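Local coordinates for protein putative D-arabinose 5-phosphate isomerase (Klebsiella pneumoniae subsp. pneumoniae, PDB 3K2V) that is a putative D-arabinose 5-phosphate isomerase whose paired CBS domains, the part in this structure, bind the nucleotide sugar CMP-Kdo and probably have a regulatory role, at residues A65-F77 / S96-I108. Numbering follows the deposited sequence.
Sequences AICDDDMNIIGIF and SIADVMTRGGIRI. With CMK (cytidine 5'-monophosphate 3-deoxy-beta-D-gulo-oct-2-ulo-pyranosonic acid), chain C.
Ile97 spans two neighbours. Its CG1 lies against Ile66 CG1, and because that branch is anti to the backbone N (chi1 -158°), CD1 continues over the Phe77 ring face in a CH-pi contact, 4.1 Å from the centroid. Val100 CG2 touches the same ring at CE1, and helix 49-59 packs against Phe77 too. Alongside, the extended Met101 chain, a selenomethionine, runs past Ile66 and sets its CE 3.5 Å from Ile74 CG2; CE also lies over the centre of one face of the Arg103 guanidinium.

Next to these side chains the backbones pair. Ile76 and Thr102 form an antiparallel hydrogen-bonded pair, Ile76 N to Thr102 O and Thr102 N to Ile76 O, and two residues further along each strand Gly104 N donates to Ile74 O. Between them the CA atoms of Gly75 and Arg103 come within 4.2 Å, and Gly75 CA makes a CA-H...O contact of 3.2 Å with Gly104 O. Strand 102-103, from the second CBS range, thus adds an edge strand to the sheet of strands 42-43, 63-67 and 73-78.

At the other end, Ile73 CD1 sits over the centre of the Arg107 guanidinium, whose NE and NH2 both grip Gly105 O side-on. A water accepts from NH2 and donates to Ile73 O, and a salt bridge to Asp135 engages NH1, so the plane is held on several sides.

The ligand lies against the same segments. Thr102 OG1 is 2.9 Å from the ribose O2', and Ile106 pairs with the cytosine through its backbone, N to N3C and O from N4C. This is the nucleotide cleft between paired CBS domains.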
loop_
_atom_site.group_PDB
_atom_site.type_symbol
_atom_site.label_atom_id
_atom_site.label_comp_id
_atom_site.label_asym_id
_atom_site.label_seq_id
_atom_site.Cartn_x
_atom_site.Cartn_y
_atom_site.Cartn_z
ATOM N N ALA A 65 -12.916 2.079 5.139
ATOM C CA ALA A 65 -14.201 1.457 4.942
ATOM C C ALA A 65 -15.270 2.512 4.653
ATOM O O ALA A 65 -15.139 3.699 4.999
ATOM C CB ALA A 65 -14.607 0.638 6.226
ATOM N N ILE A 66 -16.330 2.056 4.016
ATOM C CA ILE A 66 -17.545 2.821 3.855
ATOM C C ILE A 66 -18.616 1.988 4.556
ATOM O O ILE A 66 -18.834 0.822 4.201
ATOM C CB ILE A 66 -17.934 3.027 2.377
ATOM C CG1 ILE A 66 -16.878 3.865 1.625
ATOM C CG2 ILE A 66 -19.300 3.751 2.299
ATOM C CD1 ILE A 66 -15.627 3.109 1.145
ATOM N N CYS A 67 -19.228 2.571 5.579
ATOM C CA CYS A 67 -20.170 1.875 6.468
ATOM C C CYS A 67 -21.494 2.600 6.537
ATOM O O CYS A 67 -21.559 3.813 6.375
ATOM C CB CYS A 67 -19.598 1.798 7.891
ATOM S SG CYS A 67 -18.143 0.762 8.022
ATOM N N ASP A 68 -22.557 1.857 6.820
ATOM C CA ASP A 68 -23.834 2.473 7.130
ATOM C C ASP A 68 -23.898 2.887 8.610
ATOM O O ASP A 68 -22.902 2.758 9.345
ATOM C CB ASP A 68 -24.988 1.561 6.722
ATOM C CG ASP A 68 -25.126 0.333 7.592
ATOM O OD1 ASP A 68 -24.529 0.248 8.717
ATOM O OD2 ASP A 68 -25.873 -0.563 7.131
ATOM N N ASP A 69 -25.058 3.376 9.043
ATOM C CA ASP A 69 -25.217 3.906 10.400
ATOM C C ASP A 69 -25.111 2.840 11.467
ATOM O O ASP A 69 -24.920 3.174 12.613
ATOM C CB ASP A 69 -26.554 4.641 10.579
ATOM C CG ASP A 69 -26.598 5.962 9.826
ATOM O OD1 ASP A 69 -25.515 6.527 9.512
ATOM O OD2 ASP A 69 -27.724 6.438 9.551
ATOM N N ASP A 70 -25.268 1.575 11.087
ATOM C CA ASP A 70 -25.117 0.450 12.011
ATOM C C ASP A 70 -23.707 -0.145 12.007
ATOM O O ASP A 70 -23.484 -1.205 12.590
ATOM C CB ASP A 70 -26.137 -0.638 11.651
ATOM C CG ASP A 70 -27.584 -0.133 11.750
ATOM O OD1 ASP A 70 -27.950 0.429 12.802
ATOM O OD2 ASP A 70 -28.343 -0.286 10.767
HETATM N N MSE A 71 -22.767 0.530 11.339
HETATM C CA MSE A 71 -21.397 0.040 11.152
HETATM C C MSE A 71 -21.322 -1.268 10.363
HETATM O O MSE A 71 -20.377 -2.035 10.514
HETATM C CB MSE A 71 -20.642 -0.076 12.492
HETATM C CG MSE A 71 -20.264 1.254 13.114
HETATM SE SE MSE A 71 -19.043 2.325 12.011
HETATM C CE MSE A 71 -17.682 1.073 11.845
ATOM N N ASN A 72 -22.295 -1.518 9.494
ATOM C CA ASN A 72 -22.172 -2.585 8.530
ATOM C C ASN A 72 -21.365 -2.113 7.326
ATOM O O ASN A 72 -21.502 -0.982 6.878
ATOM C CB ASN A 72 -23.540 -3.049 8.063
ATOM C CG ASN A 72 -24.287 -3.781 9.134
ATOM O OD1 ASN A 72 -23.717 -4.604 9.848
ATOM N ND2 ASN A 72 -25.576 -3.490 9.259
ATOM N N ILE A 73 -20.539 -2.998 6.813
ATOM C CA ILE A 73 -19.637 -2.695 5.716
ATOM C C ILE A 73 -20.441 -2.622 4.427
ATOM O O ILE A 73 -21.127 -3.564 4.078
ATOM C CB ILE A 73 -18.590 -3.821 5.564
ATOM C CG1 ILE A 73 -17.725 -3.932 6.840
ATOM C CG2 ILE A 73 -17.712 -3.615 4.343
ATOM C CD1 ILE A 73 -17.069 -5.319 7.005
ATOM N N ILE A 74 -20.330 -1.500 3.729
ATOM C CA ILE A 74 -20.906 -1.339 2.409
ATOM C C ILE A 74 -19.801 -1.510 1.365
ATOM O O ILE A 74 -20.004 -2.129 0.329
ATOM C CB ILE A 74 -21.534 0.042 2.256
ATOM C CG1 ILE A 74 -22.591 0.264 3.329
ATOM C CG2 ILE A 74 -22.127 0.233 0.803
ATOM C CD1 ILE A 74 -23.212 1.676 3.241
ATOM N N GLY A 75 -18.623 -0.992 1.660
ATOM C CA GLY A 75 -17.537 -1.002 0.707
ATOM C C GLY A 75 -16.228 -0.599 1.335
ATOM O O GLY A 75 -16.145 -0.364 2.563
ATOM N N ILE A 76 -15.183 -0.585 0.519
ATOM C CA ILE A 76 -13.883 -0.091 0.929
ATOM C C ILE A 76 -13.259 0.692 -0.214
ATOM O O ILE A 76 -13.678 0.570 -1.373
ATOM C CB ILE A 76 -12.901 -1.229 1.371
ATOM C CG1 ILE A 76 -12.359 -2.019 0.173
ATOM C CG2 ILE A 76 -13.546 -2.144 2.392
ATOM C CD1 ILE A 76 -13.178 -3.184 -0.176
ATOM N N PHE A 77 -12.265 1.497 0.129
ATOM C CA PHE A 77 -11.494 2.266 -0.855
ATOM C C PHE A 77 -10.062 2.376 -0.383
ATOM O O PHE A 77 -9.809 2.833 0.740
ATOM C CB PHE A 77 -12.116 3.622 -1.015
ATOM C CG PHE A 77 -11.596 4.400 -2.198
ATOM C CD1 PHE A 77 -12.042 4.116 -3.467
ATOM C CD2 PHE A 77 -10.704 5.437 -2.022
ATOM C CE1 PHE A 77 -11.577 4.862 -4.593
ATOM C CE2 PHE A 77 -10.246 6.192 -3.114
ATOM C CZ PHE A 77 -10.688 5.904 -4.387
ATOM N N SER A 96 -18.211 11.264 -5.604
ATOM C CA SER A 96 -18.688 10.742 -4.333
ATOM C C SER A 96 -17.960 9.432 -4.074
ATOM O O SER A 96 -17.484 8.803 -5.016
ATOM C CB SER A 96 -20.187 10.512 -4.405
ATOM O OG SER A 96 -20.455 9.314 -5.098
ATOM N N ILE A 97 -17.855 9.024 -2.812
ATOM C CA ILE A 97 -17.227 7.749 -2.474
ATOM C C ILE A 97 -18.060 6.568 -2.966
ATOM O O ILE A 97 -17.509 5.562 -3.398
ATOM C CB ILE A 97 -16.856 7.603 -0.968
ATOM C CG1 ILE A 97 -15.754 6.551 -0.780
ATOM C CG2 ILE A 97 -18.123 7.302 -0.087
ATOM C CD1 ILE A 97 -14.443 6.781 -1.564
ATOM N N ALA A 98 -19.370 6.719 -2.944
ATOM C CA ALA A 98 -20.298 5.644 -3.323
ATOM C C ALA A 98 -20.091 5.243 -4.801
ATOM O O ALA A 98 -20.280 4.094 -5.177
ATOM C CB ALA A 98 -21.751 6.114 -3.140
ATOM N N ASP A 99 -19.675 6.190 -5.614
ATOM C CA ASP A 99 -19.501 5.902 -7.023
ATOM C C ASP A 99 -18.182 5.214 -7.373
ATOM O O ASP A 99 -18.085 4.607 -8.434
ATOM C CB ASP A 99 -19.660 7.191 -7.804
ATOM C CG ASP A 99 -21.080 7.731 -7.737
ATOM O OD1 ASP A 99 -22.049 6.985 -7.347
ATOM O OD2 ASP A 99 -21.229 8.918 -8.060
ATOM N N VAL A 100 -17.177 5.315 -6.505
ATOM C CA VAL A 100 -15.855 4.783 -6.808
ATOM C C VAL A 100 -15.347 3.701 -5.857
ATOM O O VAL A 100 -14.301 3.096 -6.110
ATOM C CB VAL A 100 -14.805 5.904 -6.929
ATOM C CG1 VAL A 100 -15.205 6.886 -8.037
ATOM C CG2 VAL A 100 -14.556 6.645 -5.583
HETATM N N MSE A 101 -16.065 3.452 -4.763
HETATM C CA MSE A 101 -15.652 2.428 -3.806
HETATM C C MSE A 101 -15.712 1.016 -4.399
HETATM O O MSE A 101 -16.482 0.765 -5.328
HETATM C CB MSE A 101 -16.572 2.458 -2.588
HETATM C CG MSE A 101 -17.981 2.076 -2.873
HETATM SE SE MSE A 101 -19.125 2.272 -1.284
HETATM C CE MSE A 101 -20.798 1.771 -2.090
ATOM N N THR A 102 -14.900 0.113 -3.856
ATOM C CA THR A 102 -15.045 -1.329 -4.089
ATOM C C THR A 102 -16.185 -1.801 -3.207
ATOM O O THR A 102 -16.197 -1.524 -2.020
ATOM C CB THR A 102 -13.741 -2.079 -3.700
ATOM O OG1 THR A 102 -12.695 -1.677 -4.580
ATOM C CG2 THR A 102 -13.871 -3.608 -3.733
ATOM N N ARG A 103 -17.159 -2.494 -3.773
ATOM C CA ARG A 103 -18.279 -2.967 -2.975
ATOM C C ARG A 103 -17.860 -4.175 -2.130
ATOM O O ARG A 103 -17.011 -4.970 -2.546
ATOM C CB ARG A 103 -19.482 -3.279 -3.851
ATOM C CG ARG A 103 -20.131 -2.013 -4.389
ATOM C CD ARG A 103 -21.613 -2.208 -4.743
ATOM N NE ARG A 103 -22.270 -0.904 -4.913
ATOM C CZ ARG A 103 -23.079 -0.315 -4.023
ATOM N NH1 ARG A 103 -23.393 -0.893 -2.860
ATOM N NH2 ARG A 103 -23.587 0.882 -4.307
ATOM N N GLY A 104 -18.426 -4.281 -0.934
ATOM C CA GLY A 104 -18.048 -5.344 -0.001
ATOM C C GLY A 104 -16.677 -5.084 0.593
ATOM O O GLY A 104 -16.346 -3.956 0.966
ATOM N N GLY A 105 -15.838 -6.103 0.628
ATOM C CA GLY A 105 -14.520 -5.988 1.217
ATOM C C GLY A 105 -14.126 -7.318 1.826
ATOM O O GLY A 105 -14.972 -8.042 2.371
ATOM N N ILE A 106 -12.841 -7.638 1.721
ATOM C CA ILE A 106 -12.281 -8.879 2.231
ATOM C C ILE A 106 -12.194 -8.768 3.762
ATOM O O ILE A 106 -11.690 -7.795 4.299
ATOM C CB ILE A 106 -10.907 -9.159 1.605
ATOM C CG1 ILE A 106 -11.056 -9.362 0.073
ATOM C CG2 ILE A 106 -10.280 -10.402 2.210
ATOM C CD1 ILE A 106 -9.737 -9.166 -0.719
ATOM N N ARG A 107 -12.716 -9.757 4.458
ATOM C CA ARG A 107 -12.791 -9.661 5.908
ATOM C C ARG A 107 -12.511 -10.999 6.564
ATOM O O ARG A 107 -12.634 -12.041 5.939
ATOM C CB ARG A 107 -14.174 -9.175 6.303
ATOM C CG ARG A 107 -15.232 -10.175 5.953
ATOM C CD ARG A 107 -16.573 -9.541 5.782
ATOM N NE ARG A 107 -16.653 -8.653 4.637
ATOM C CZ ARG A 107 -17.763 -7.992 4.317
ATOM N NH1 ARG A 107 -18.874 -8.129 5.042
ATOM N NH2 ARG A 107 -17.776 -7.201 3.275
ATOM N N ILE A 108 -12.145 -10.949 7.841
ATOM C CA ILE A 108 -11.916 -12.142 8.626
ATOM C C ILE A 108 -12.621 -11.959 9.981
ATOM O O ILE A 108 -12.971 -10.845 10.366
ATOM C CB ILE A 108 -10.412 -12.386 8.843
ATOM C CG1 ILE A 108 -9.780 -11.178 9.557
ATOM C CG2 ILE A 108 -9.725 -12.698 7.498
ATOM C CD1 ILE A 108 -8.245 -11.235 9.762
HETATM N N1C CMK C . -9.642 -4.801 -1.070
HETATM C C2C CMK C . -10.742 -5.485 -0.529
HETATM N N3C CMK C . -10.721 -5.759 0.839
HETATM C C4C CMK C . -9.652 -5.444 1.664
HETATM C C5C CMK C . -8.550 -4.762 1.123
HETATM C C6C CMK C . -8.553 -4.452 -0.249
HETATM O O2C CMK C . -11.730 -5.805 -1.210
HETATM N N4C CMK C . -9.761 -5.779 2.969
HETATM C "C1'" CMK C . -9.660 -4.484 -2.544
HETATM C "C2'" CMK C . -9.277 -3.027 -2.835
HETATM O "O2'" CMK C . -10.465 -2.225 -2.762
HETATM C "C3'" CMK C . -8.723 -3.131 -4.256
HETATM C "C4'" CMK C . -8.112 -4.546 -4.298
HETATM O "O4'" CMK C . -8.655 -5.300 -3.132
HETATM O "O3'" CMK C . -9.784 -3.043 -5.191
HETATM C "C5'" CMK C . -6.606 -4.559 -4.080
HETATM O "O5'" CMK C . -6.223 -3.828 -2.885
HETATM P PA CMK C . -4.988 -2.747 -3.047
HETATM O O1A CMK C . -5.447 -1.632 -3.920
HETATM O O2A CMK C . -4.560 -2.260 -1.699
HETATM O O6 CMK C . -1.646 -4.218 -4.429
HETATM C C2 CMK C . -2.667 -3.195 -4.523
HETATM O O2 CMK C . -3.812 -3.649 -3.740
HETATM C C3 CMK C . -2.072 -1.880 -3.989
HETATM C C4 CMK C . -0.672 -1.562 -4.558
HETATM O O4 CMK C . -0.127 -0.378 -3.904
HETATM C C5 CMK C . 0.275 -2.735 -4.430
HETATM C C6 CMK C . -0.398 -3.920 -5.111
HETATM C C7 CMK C . 0.422 -5.199 -5.013
HETATM C C1 CMK C . -3.229 -3.071 -5.951
HETATM O O1X CMK C . -3.897 -4.050 -6.353
HETATM O O1Y CMK C . -3.044 -2.019 -6.598
HETATM O O5 CMK C . 0.556 -3.045 -3.045
HETATM C C8 CMK C . -0.204 -6.319 -5.859
HETATM O O8 CMK C . 0.458 -7.537 -5.526
HETATM O O7 CMK C . 1.728 -4.950 -5.492
HETATM O O HOH W 1 -20.244 -6.060 3.153
#